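Local coordinates for protein 6-pyruvoyl tetrahydrobiopterin synthase (Plasmodium vivax, PDB 3LX3) that is a six-chain member of the 6-pyruvoyl tetrahydropterin synthase family that binds a zinc ion and 2-amino-1,5-dihydropteridine-4,6-dione, at residues H36-F40 / K130-T134; G49-N53 / T165-S169. All coordinates share one frame; numbering follows the deposited sequence.

How the contacts relate
From the N terminus, the first strand of the main antiparallel sheet, 20-40, ends in H36-F40. The chain then turns back through the short strand 43-44 into strand 48-61, whose early part is G49-N53. Helix 71-85 and several shorter strands follow before K130-T134 returns to H36-F40 and closes contact 1 over 89 intervening residues. Helix 134-149 leads on toward strand 161-167, where T165-S169 meets G49-N53 and closes contact 2 over 111 residues. The two closures cross rather than nest. They come together at the zinc ion, bound by H36 of contact 1 and H50 of contact 2, with E168 of contact 2 also in its site, and both reach the bound 2-amino-1,5-dihydropteridine-4,6-dione.

Contact 1 of 2, residues H36-F40 / K130-T134; sequences HFIAF and KHSST. With ZN (zinc ion), chain B; XTN (2-amino-1,5-dihydropteridine-4,6-dione), chain C.
In S132 the first torsion (58°) sets OG between the backbone N and the carbonyl carbon, turned toward H36, while in the conformer modelled for I38, CG1 beside the backbone N and a second torsion of -62° bring CD1 to S132. OG is met at the edge of the imidazole, near the ring plane: H36 ND1 donates to it over 3.0 Å with an N-H...O angle of 156°. A water 2.8 Å from S132 OG also accepts from F37 N, giving the hydroxyl a second partner. With ND1 engaged in this way, H36 presents NE2 to the zinc ion at 2.1 Å, and S132 is a second-shell residue whose bond, with the zinc at NE2, probably restrains the rotation of the ring. In this conformer I38 CD1 lies 3.3 Å from S132 O and touches S133. A second water joins the backbones, donating to F37 O and accepting from A39 N and S132 N. Farther along, A39 O lies at the edge of the H131 ring, 3.2 Å from CD2, and F40 CB lies near CD2 and NE2 of the same ring; ND1 of H131 is bound to E136.

S132 is the centre of an inverse gamma turn, after which S133 takes the N-cap position of helix 134-149. Its OG caps E136 N and also bonds to G66 O of the second subunit. At the start of this helix, T134 N and OG1 both donate to O4 of 2-amino-1,5-dihydropteridine-4,6-dione at 2.8 Å. The contact thus joins a zinc-binding histidine to the capped helix start that forms one wall of the ligand pocket.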
loop_
_atom_site.group_PDB
_atom_site.type_symbol
_atom_site.label_atom_id
_atom_site.label_comp_id
_atom_site.label_asym_id
_atom_site.label_seq_id
_atom_site.Cartn_x
_atom_site.Cartn_y
_atom_site.Cartn_z
ATOM N N HIS A 36 17.615 -5.425 -17.673
ATOM C CA HIS A 36 18.330 -4.298 -18.236
ATOM C C HIS A 36 19.692 -4.173 -17.566
ATOM O O HIS A 36 19.952 -4.827 -16.568
ATOM C CB HIS A 36 17.501 -2.998 -18.117
ATOM C CG HIS A 36 17.729 -2.210 -16.863
ATOM N ND1 HIS A 36 18.052 -0.868 -16.905
ATOM C CD2 HIS A 36 17.627 -2.539 -15.556
ATOM C CE1 HIS A 36 18.153 -0.415 -15.663
ATOM N NE2 HIS A 36 17.920 -1.408 -14.818
ATOM N N PHE A 37 20.490 -3.253 -18.072
ATOM C CA PHE A 37 21.584 -2.685 -17.284
ATOM C C PHE A 37 21.884 -1.293 -17.834
ATOM O O PHE A 37 21.900 -1.059 -19.055
ATOM C CB PHE A 37 22.847 -3.610 -17.234
ATOM C CG PHE A 37 23.515 -3.870 -18.563
ATOM C CD1 PHE A 37 24.506 -3.031 -19.053
ATOM C CD2 PHE A 37 23.210 -5.023 -19.266
ATOM C CE1 PHE A 37 25.161 -3.324 -20.239
ATOM C CE2 PHE A 37 23.832 -5.301 -20.450
ATOM C CZ PHE A 37 24.798 -4.444 -20.937
ATOM N N ILE A 38 22.199 -0.384 -16.921
ATOM C CA ILE A 38 22.654 0.976 -17.258
ATOM C C ILE A 38 24.107 0.940 -17.704
ATOM O O ILE A 38 24.941 0.290 -17.068
ATOM C CB ILE A 38 22.582 1.897 -16.008
ATOM C CG1 ILE A 38 21.137 2.076 -15.535
ATOM C CG2 ILE A 38 23.287 3.263 -16.285
ATOM C CD1 ILE A 38 20.200 2.729 -16.512
ATOM N N ALA A 39 24.413 1.629 -18.800
ATOM C CA ALA A 39 25.779 1.893 -19.208
ATOM C C ALA A 39 25.856 3.304 -19.729
ATOM O O ALA A 39 25.040 3.718 -20.538
ATOM C CB ALA A 39 26.231 0.905 -20.330
ATOM N N PHE A 40 26.858 4.041 -19.270
ATOM C CA PHE A 40 27.191 5.369 -19.812
ATOM C C PHE A 40 28.707 5.555 -19.721
ATOM O O PHE A 40 29.398 4.645 -19.339
ATOM C CB PHE A 40 26.388 6.521 -19.131
ATOM C CG PHE A 40 26.470 6.587 -17.633
ATOM C CD1 PHE A 40 27.537 7.223 -16.986
ATOM C CD2 PHE A 40 25.400 6.146 -16.865
ATOM C CE1 PHE A 40 27.571 7.349 -15.595
ATOM C CE2 PHE A 40 25.435 6.275 -15.474
ATOM C CZ PHE A 40 26.538 6.870 -14.851
ATOM N N LYS A 130 19.055 5.935 -25.621
ATOM C CA LYS A 130 20.490 5.850 -25.438
ATOM C C LYS A 130 20.884 5.048 -24.184
ATOM O O LYS A 130 21.927 4.383 -24.166
ATOM C CB LYS A 130 21.096 7.251 -25.381
ATOM C CG LYS A 130 20.872 8.085 -26.655
ATOM C CD LYS A 130 21.295 9.521 -26.449
ATOM C CE LYS A 130 22.743 9.636 -25.969
ATOM N NZ LYS A 130 23.727 8.793 -26.731
ATOM N N HIS A 131 20.049 5.120 -23.141
ATOM C CA HIS A 131 20.298 4.425 -21.856
ATOM C C HIS A 131 18.995 3.849 -21.410
ATOM O O HIS A 131 17.951 4.506 -21.559
ATOM C CB HIS A 131 20.783 5.386 -20.763
ATOM C CG HIS A 131 21.847 6.337 -21.235
ATOM N ND1 HIS A 131 21.527 7.551 -21.774
ATOM C CD2 HIS A 131 23.197 6.233 -21.279
ATOM C CE1 HIS A 131 22.647 8.187 -22.097
ATOM N NE2 HIS A 131 23.676 7.402 -21.832
ATOM N N SER A 132 19.022 2.663 -20.802
ATOM C CA SER A 132 17.818 2.135 -20.186
ATOM C C SER A 132 17.542 2.705 -18.780
ATOM O O SER A 132 17.291 1.963 -17.808
ATOM C CB SER A 132 17.833 0.603 -20.204
ATOM O OG SER A 132 18.981 0.109 -19.537
ATOM N N SER A 133 17.597 4.041 -18.709
ATOM C CA SER A 133 17.248 4.723 -17.474
ATOM C C SER A 133 15.752 4.893 -17.388
ATOM O O SER A 133 15.003 4.882 -18.378
ATOM C CB SER A 133 17.932 6.076 -17.403
ATOM O OG SER A 133 17.475 6.966 -18.437
ATOM N N THR A 134 15.316 5.109 -16.148
ATOM C CA THR A 134 13.925 5.346 -15.900
ATOM C C THR A 134 13.368 6.533 -16.675
ATOM O O THR A 134 12.289 6.472 -17.235
ATOM C CB THR A 134 13.755 5.500 -14.373
ATOM O OG1 THR A 134 14.398 4.402 -13.698
ATOM C CG2 THR A 134 12.286 5.511 -13.990
HETATM ZN ZN ZN B . 18.061 -1.195 -12.726
HETATM N N1 XTN C . 19.230 7.234 -11.321
HETATM C C2 XTN C . 18.336 7.783 -12.168
HETATM N N2 XTN C . 18.132 9.114 -12.186
HETATM N N3 XTN C . 17.640 6.974 -13.101
HETATM C C4 XTN C . 17.779 5.639 -13.124
HETATM O O4 XTN C . 17.103 4.973 -13.945
HETATM N N5 XTN C . 18.899 3.746 -12.160
HETATM C C6 XTN C . 19.810 3.229 -11.283
HETATM O O6 XTN C . 20.004 2.011 -11.258
HETATM C C7 XTN C . 20.542 4.100 -10.420
HETATM N N8 XTN C . 20.300 5.411 -10.483
HETATM C C4A XTN C . 18.679 5.094 -12.205
HETATM C C8A XTN C . 19.393 5.909 -11.327
HETATM O O HOH W 1 19.565 -2.255 -20.820
HETATM O O HOH W 2 21.811 1.492 -20.681
HETATM O O HOH W 3 23.547 2.719 -22.646
HETATM O O HOH W 4 19.654 0.074 -12.958
HETATM O O HOH W 5 18.398 -0.628 -10.646
#

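Contact 2 of 2, residues G49-N53 / T165-S169. With ZN (zinc ion), chain B; XTN (2-amino-1,5-dihydropteridine-4,6-dione), chain C.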
loop_
_atom_site.group_PDB
_atom_site.type_symbol
_atom_site.label_atom_id
_atom_site.label_comp_id
_atom_site.label_asym_id
_atom_site.label_seq_id
_atom_site.Cartn_x
_atom_site.Cartn_y
_atom_site.Cartn_z
ATOM N N GLY A 49 17.142 -6.876 -13.213
ATOM C CA GLY A 49 15.826 -6.583 -13.728
ATOM C C GLY A 49 14.950 -5.985 -12.668
ATOM O O GLY A 49 15.370 -5.788 -11.541
ATOM N N HIS A 50 13.733 -5.665 -13.104
ATOM C CA HIS A 50 12.721 -4.928 -12.353
ATOM C C HIS A 50 11.323 -5.290 -12.810
ATOM O O HIS A 50 11.098 -5.628 -13.968
ATOM C CB HIS A 50 12.883 -3.447 -12.610
ATOM C CG HIS A 50 14.216 -2.894 -12.223
ATOM N ND1 HIS A 50 14.646 -2.839 -10.914
ATOM C CD2 HIS A 50 15.223 -2.391 -12.973
ATOM C CE1 HIS A 50 15.859 -2.323 -10.883
ATOM N NE2 HIS A 50 16.235 -2.034 -12.120
ATOM N N ASN A 51 10.368 -5.114 -11.899
ATOM C CA ASN A 51 8.978 -4.985 -12.231
ATOM C C ASN A 51 8.727 -3.509 -12.440
ATOM O O ASN A 51 8.442 -2.773 -11.500
ATOM C CB ASN A 51 8.123 -5.483 -11.080
ATOM C CG ASN A 51 8.391 -6.911 -10.696
ATOM O OD1 ASN A 51 8.576 -7.771 -11.556
ATOM N ND2 ASN A 51 8.446 -7.179 -9.380
ATOM N N TYR A 52 8.888 -3.026 -13.664
ATOM C CA TYR A 52 8.611 -1.633 -13.940
ATOM C C TYR A 52 7.126 -1.367 -13.868
ATOM O O TYR A 52 6.310 -2.203 -14.259
ATOM C CB TYR A 52 9.080 -1.256 -15.332
ATOM C CG TYR A 52 10.588 -1.143 -15.553
ATOM C CD1 TYR A 52 11.248 0.050 -15.355
ATOM C CD2 TYR A 52 11.348 -2.232 -15.952
ATOM C CE1 TYR A 52 12.630 0.203 -15.610
ATOM C CE2 TYR A 52 12.709 -2.104 -16.167
ATOM C CZ TYR A 52 13.356 -0.910 -15.983
ATOM O OH TYR A 52 14.715 -0.863 -16.216
ATOM N N ASN A 53 6.751 -0.185 -13.398
ATOM C CA ASN A 53 5.355 0.210 -13.337
ATOM C C ASN A 53 5.143 1.587 -13.985
ATOM O O ASN A 53 6.008 2.447 -13.888
ATOM C CB ASN A 53 4.947 0.300 -11.879
ATOM C CG ASN A 53 3.492 0.509 -11.729
ATOM O OD1 ASN A 53 3.046 1.637 -11.488
ATOM N ND2 ASN A 53 2.733 -0.527 -11.968
ATOM N N THR A 165 4.539 8.482 -15.482
ATOM C CA THR A 165 5.467 8.149 -14.407
ATOM C C THR A 165 5.862 6.700 -14.599
ATOM O O THR A 165 5.017 5.831 -14.707
ATOM C CB THR A 165 4.851 8.386 -13.021
ATOM O OG1 THR A 165 4.492 9.779 -12.916
ATOM C CG2 THR A 165 5.851 8.008 -11.940
ATOM N N VAL A 166 7.170 6.449 -14.646
ATOM C CA VAL A 166 7.724 5.078 -14.681
ATOM C C VAL A 166 8.553 4.889 -13.424
ATOM O O VAL A 166 9.337 5.750 -12.996
ATOM C CB VAL A 166 8.596 4.863 -15.923
ATOM C CG1 VAL A 166 9.298 3.465 -15.835
ATOM C CG2 VAL A 166 7.783 4.990 -17.201
ATOM N N SER A 167 8.383 3.731 -12.799
ATOM C CA SER A 167 9.275 3.342 -11.697
ATOM C C SER A 167 10.009 2.056 -12.000
ATOM O O SER A 167 9.395 1.130 -12.527
ATOM C CB SER A 167 8.471 3.228 -10.439
ATOM O OG SER A 167 7.526 2.214 -10.449
ATOM N N GLU A 168 11.320 1.982 -11.708
ATOM C CA GLU A 168 12.059 0.744 -11.714
ATOM C C GLU A 168 11.613 -0.054 -10.497
ATOM O O GLU A 168 11.506 -1.241 -10.571
ATOM C CB GLU A 168 13.581 0.936 -11.497
ATOM C CG GLU A 168 14.497 1.110 -12.675
ATOM C CD GLU A 168 15.962 1.239 -12.195
ATOM O OE1 GLU A 168 16.162 1.355 -10.962
ATOM O OE2 GLU A 168 16.904 1.167 -13.013
ATOM N N SER A 169 11.424 0.631 -9.383
ATOM C CA SER A 169 10.982 0.025 -8.121
ATOM C C SER A 169 10.147 1.128 -7.491
ATOM O O SER A 169 10.310 2.305 -7.862
ATOM C CB SER A 169 12.187 -0.379 -7.290
ATOM O OG SER A 169 12.821 0.746 -6.749
HETATM ZN ZN ZN B . 18.061 -1.195 -12.726
HETATM N N1 XTN C . 19.230 7.234 -11.321
HETATM C C2 XTN C . 18.336 7.783 -12.168
HETATM N N2 XTN C . 18.132 9.114 -12.186
HETATM N N3 XTN C . 17.640 6.974 -13.101
HETATM C C4 XTN C . 17.779 5.639 -13.124
HETATM O O4 XTN C . 17.103 4.973 -13.945
HETATM N N5 XTN C . 18.899 3.746 -12.160
HETATM C C6 XTN C . 19.810 3.229 -11.283
HETATM O O6 XTN C . 20.004 2.011 -11.258
HETATM C C7 XTN C . 20.542 4.100 -10.420
HETATM N N8 XTN C . 20.300 5.411 -10.483
HETATM C C4A XTN C . 18.679 5.094 -12.205
HETATM C C8A XTN C . 19.393 5.909 -11.327
HETATM O O HOH W 6 8.226 -0.468 -9.895
HETATM O O HOH W 7 15.639 1.623 -15.649
HETATM O O HOH W 5 18.398 -0.628 -10.646
HETATM O O HOH W 4 19.654 0.074 -12.958
#
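E168 OE2, held close to the H50 ring, has several partners: it lies 2.6 Å from the zinc ion, long for a zinc-oxygen bond, accepts from a water at 3.0 Å that in turn accepts a hydrogen bond from Y52 OH, and receives a weak hydrogen bond from N5 of 2-amino-1,5-dihydropteridine-4,6-dione. The other oxygen, OE1, accepts from a zinc-bound water. E168 CG sits over one face of the H50 imidazole in a CH-pi contact, 3.8 Å from the ring centroid, and the carboxylate stacks on the ring with the planes 24° apart. H50 NE2 binds the zinc at 2.1 Å; with H36 and H48 it supplies the three histidines of the zinc site. Its ND1 is bound to N51 of the third subunit. On another side of the E168 chain, Y52 runs alongside and touches CG with CE1.

Beyond this site the backbones pair. N53 and S167 form an antiparallel hydrogen-bonded pair, N53 N to S167 O at 3.1 Å and S167 N to N53 O at 2.9 Å. At E168 the chain turns a corner. Strand 48-61 is flanked by strands 20-40 and 161-167, the latter followed by 172-179, while helix 134-149 packs against Y52 and V166.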